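Local coordinates for putative acetyltransferase (Clostridium difficile, PDB 3DSB), which probably transfers acyl groups, most likely from acetyl-CoA, as a member of the GNAT acetyltransferase family, though its own substrate is not established, at residues H58-F63 with K99-Y104. Sequence-based numbering, arbitrary orientation.
Sequences HVYTVF and KGIFNY. With SO4 (sulfate ion), chain C.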
ATOM      1  N   HIS A  58      13.509  10.106   1.532  1.00 11.94           N
ATOM      2  CA  HIS A  58      14.208  11.197   2.208  1.00 13.55           C
ATOM      3  C   HIS A  58      15.567  10.650   2.612  1.00 12.44           C
ATOM      4  O   HIS A  58      15.698   9.466   2.988  1.00 13.13           O
ATOM      5  CB  HIS A  58      13.458  11.693   3.454  1.00 15.00           C
ATOM      6  CG  HIS A  58      12.191  12.422   3.141  1.00 14.46           C
ATOM      7  ND1 HIS A  58      11.024  11.764   2.805  1.00 14.99           N
ATOM      8  CD2 HIS A  58      11.914  13.749   3.051  1.00 16.64           C
ATOM      9  CE1 HIS A  58      10.076  12.654   2.553  1.00 18.15           C
ATOM     10  NE2 HIS A  58      10.589  13.863   2.687  1.00 18.40           N
ATOM     11  N   VAL A  59      16.572  11.520   2.578  1.00 12.70           N
ATOM     12  CA  VAL A  59      17.913  11.139   2.956  1.00 13.28           C
ATOM     13  C   VAL A  59      18.411  12.080   4.053  1.00 13.94           C
ATOM     14  O   VAL A  59      18.024  13.269   4.130  1.00 14.64           O
ATOM     15  CB  VAL A  59      18.878  11.206   1.736  1.00 13.28           C
ATOM     16  CG1 VAL A  59      18.563  10.082   0.762  1.00 13.68           C
ATOM     17  CG2 VAL A  59      18.820  12.592   1.006  1.00 13.16           C
ATOM     18  N   TYR A  60      19.237  11.479   4.909  1.00 12.73           N
ATOM     19  CA  TYR A  60      19.940  12.204   5.982  1.00 13.17           C
ATOM     20  C   TYR A  60      21.346  12.512   5.471  1.00 13.32           C
ATOM     21  O   TYR A  60      22.040  11.625   5.009  1.00 13.21           O
ATOM     22  CB  TYR A  60      19.974  11.320   7.216  1.00 14.84           C
ATOM     23  CG  TYR A  60      20.447  11.969   8.494  1.00 14.94           C
ATOM     24  CD1 TYR A  60      19.534  12.332   9.488  1.00 16.85           C
ATOM     25  CD2 TYR A  60      21.807  12.155   8.733  1.00 15.32           C
ATOM     26  CE1 TYR A  60      19.967  12.917  10.693  1.00 17.96           C
ATOM     27  CE2 TYR A  60      22.241  12.699   9.912  1.00 18.36           C
ATOM     28  CZ  TYR A  60      21.330  13.063  10.888  1.00 17.40           C
ATOM     29  OH  TYR A  60      21.800  13.608  12.058  1.00 21.54           O
ATOM     30  N   THR A  61      21.716  13.801   5.469  1.00 13.69           N
ATOM     31  CA  THR A  61      23.026  14.181   4.921  1.00 14.51           C
ATOM     32  C   THR A  61      23.869  14.906   5.954  1.00 15.59           C
ATOM     33  O   THR A  61      23.347  15.627   6.825  1.00 16.20           O
ATOM     34  CB  THR A  61      22.889  15.079   3.643  1.00 15.18           C
ATOM     35  OG1 THR A  61      22.344  16.356   3.993  1.00 17.11           O
ATOM     36  CG2 THR A  61      21.968  14.405   2.604  1.00 14.66           C
ATOM     37  N   VAL A  62      25.174  14.700   5.832  1.00 15.06           N
ATOM     38  CA  VAL A  62      26.142  15.301   6.750  1.00 16.19           C
ATOM     39  C   VAL A  62      27.209  15.940   5.883  1.00 17.00           C
ATOM     40  O   VAL A  62      27.936  15.240   5.198  1.00 17.26           O
ATOM     41  CB  VAL A  62      26.765  14.232   7.670  1.00 16.15           C
ATOM     42  CG1 VAL A  62      27.854  14.869   8.569  1.00 17.37           C
ATOM     43  CG2 VAL A  62      25.675  13.510   8.530  1.00 18.10           C
ATOM     44  N   PHE A  63      27.277  17.281   5.905  1.00 17.23           N
ATOM     45  CA  PHE A  63      28.173  18.014   4.981  1.00 18.42           C
ATOM     46  C   PHE A  63      28.011  17.503   3.565  1.00 18.82           C
ATOM     47  O   PHE A  63      28.997  17.209   2.868  1.00 20.23           O
ATOM     48  CB  PHE A  63      29.641  17.953   5.440  1.00 18.29           C
ATOM     49  CG  PHE A  63      29.955  18.909   6.564  1.00 17.82           C
ATOM     50  CD1 PHE A  63      29.514  18.651   7.870  1.00 17.49           C
ATOM     51  CD2 PHE A  63      30.677  20.093   6.313  1.00 19.41           C
ATOM     52  CE1 PHE A  63      29.771  19.516   8.901  1.00 19.98           C
ATOM     53  CE2 PHE A  63      30.983  20.958   7.388  1.00 18.78           C
ATOM     54  CZ  PHE A  63      30.510  20.658   8.673  1.00 18.93           C
ATOM     55  N   LYS A  99      24.081   6.736  16.500  1.00 16.74           N
ATOM     56  CA  LYS A  99      24.049   8.180  16.654  1.00 17.03           C
ATOM     57  C   LYS A  99      22.627   8.747  16.583  1.00 16.66           C
ATOM     58  O   LYS A  99      22.435   9.959  16.521  1.00 18.09           O
ATOM     59  CB  LYS A  99      24.933   8.853  15.592  1.00 17.23           C
ATOM     60  CG  LYS A  99      26.437   8.506  15.681  1.00 17.82           C
ATOM     61  CD  LYS A  99      27.120   9.157  16.896  1.00 21.11           C
ATOM     62  CE  LYS A  99      28.623   8.898  16.796  1.00 23.94           C
ATOM     63  NZ  LYS A  99      29.327   9.484  17.954  1.00 26.76           N
ATOM     64  N   GLY A 100      21.632   7.854  16.589  1.00 15.87           N
ATOM     65  CA  GLY A 100      20.215   8.253  16.629  1.00 16.19           C
ATOM     66  C   GLY A 100      19.571   8.530  15.272  1.00 15.17           C
ATOM     67  O   GLY A 100      18.444   9.021  15.210  1.00 16.16           O
ATOM     68  N   ILE A 101      20.295   8.243  14.189  1.00 14.31           N
ATOM     69  CA  ILE A 101      19.787   8.568  12.846  1.00 14.05           C
ATOM     70  C   ILE A 101      18.517   7.795  12.497  1.00 13.89           C
ATOM     71  O   ILE A 101      17.613   8.391  11.905  1.00 14.97           O
ATOM     72  CB  ILE A 101      20.861   8.427  11.767  1.00 13.63           C
ATOM     73  CG1 ILE A 101      22.005   9.453  12.043  1.00 15.11           C
ATOM     74  CG2 ILE A 101      20.253   8.619  10.361  1.00 14.66           C
ATOM     75  CD1 ILE A 101      23.168   9.281  11.083  1.00 17.63           C
ATOM     76  N   PHE A 102      18.448   6.507  12.854  1.00 13.89           N
ATOM     77  CA  PHE A 102      17.245   5.733  12.536  1.00 14.19           C
ATOM     78  C   PHE A 102      16.024   6.471  13.133  1.00 15.00           C
ATOM     79  O   PHE A 102      15.027   6.730  12.424  1.00 15.30           O
ATOM     80  CB  PHE A 102      17.380   4.309  13.087  1.00 14.48           C
ATOM     81  CG  PHE A 102      16.211   3.423  12.779  1.00 14.61           C
ATOM     82  CD1 PHE A 102      16.306   2.460  11.805  1.00 14.07           C
ATOM     83  CD2 PHE A 102      15.031   3.560  13.480  1.00 15.81           C
ATOM     84  CE1 PHE A 102      15.195   1.624  11.520  1.00 15.16           C
ATOM     85  CE2 PHE A 102      13.925   2.752  13.187  1.00 17.44           C
ATOM     86  CZ  PHE A 102      14.014   1.781  12.232  1.00 16.90           C
ATOM     87  N   ASN A 103      16.119   6.846  14.409  1.00 15.55           N
ATOM     88  CA  ASN A 103      15.003   7.531  15.028  1.00 16.10           C
ATOM     89  C   ASN A 103      14.774   8.958  14.496  1.00 16.68           C
ATOM     90  O   ASN A 103      13.606   9.386  14.434  1.00 17.07           O
ATOM     91  CB  ASN A 103      15.125   7.558  16.556  1.00 17.18           C
ATOM     92  CG  ASN A 103      14.923   6.226  17.177  1.00 19.36           C
ATOM     93  OD1 ASN A 103      14.475   5.277  16.527  1.00 22.88           O
ATOM     94  ND2 ASN A 103      15.191   6.141  18.473  1.00 22.47           N
ATOM     95  N   TYR A 104      15.835   9.703  14.131  1.00 16.11           N
ATOM     96  CA  TYR A 104      15.628  11.018  13.508  1.00 16.96           C
ATOM     97  C   TYR A 104      14.771  10.862  12.246  1.00 16.01           C
ATOM     98  O   TYR A 104      13.852  11.674  11.986  1.00 16.04           O
ATOM     99  CB  TYR A 104      16.946  11.704  13.121  1.00 17.34           C
ATOM    100  CG  TYR A 104      17.740  12.317  14.243  1.00 19.62           C
ATOM    101  CD1 TYR A 104      17.154  13.211  15.126  1.00 20.23           C
ATOM    102  CD2 TYR A 104      19.082  11.987  14.401  1.00 19.22           C
ATOM    103  CE1 TYR A 104      17.913  13.771  16.174  1.00 21.82           C
ATOM    104  CE2 TYR A 104      19.853  12.536  15.431  1.00 20.73           C
ATOM    105  CZ  TYR A 104      19.253  13.411  16.313  1.00 21.65           C
ATOM    106  OH  TYR A 104      20.028  13.941  17.345  1.00 23.73           O
TER
HETATM  107  S   SO4 C   2      20.806   3.610  14.335  0.90 21.71           S
HETATM  108  O1  SO4 C   2      20.753   4.887  13.639  0.90 19.75           O
HETATM  109  O2  SO4 C   2      20.112   2.620  13.462  0.90 22.43           O
HETATM  110  O3  SO4 C   2      22.152   3.111  14.574  0.90 20.91           O
HETATM  111  O4  SO4 C   2      19.994   3.688  15.545  0.90 23.36           O
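Sulfate O1 accepts a hydrogen bond from Phe102 N (2.9 Å, N-H...O angle 159°) at the first turn of helix 101-115, where the neighbouring residue, Ile101, packs on Tyr60 of strand 56-62. In the GNAT fold this helix start, with its glycine-containing loop, is where the pyrophosphate of acetyl-CoA is normally held by backbone amides. The sulfate, which also takes a hydrogen bond from Arg98 N and probably comes from the crystallisation liquor, is consistent with an anion occupying that place, and the positive end of the helix would be expected to favour it. Gly100 occupies the N-cap position, and its O receives the bond of the first turn from Tyr104 N at 2.9 Å.

On the sheet side the contact is apolar and rests on the phenol ring of Tyr60. Its CG is anti to the backbone N (chi1 -170°), which directs the ring at helix 101-115 so that one face meets Ile101 CG2. A CH-pi contact is supported by Ile101 CG2 lying 4.0 Å from the Tyr60 ring centroid, 19° off the normal. The longer branch of Ile101 lies along the ring's CD2-CE2 flank: CG1 is 3.8 Å from Tyr60 CZ, and CD1 is 3.7 Å from Tyr60 CE2. Ala68 of the neighbouring strand 65-77 and Val92 of strand 82-92, the next one across the sheet, also touch Ile101. This side chain thus ties the helix start to the sheet.

Tyr104, one turn on, approaches the CE1 corner of the Tyr60 ring obliquely, its CD2 3.9 Å from Tyr60 CE1. Tyr60 OH lies beside the same atom, 3.9 Å from Tyr104 CD2.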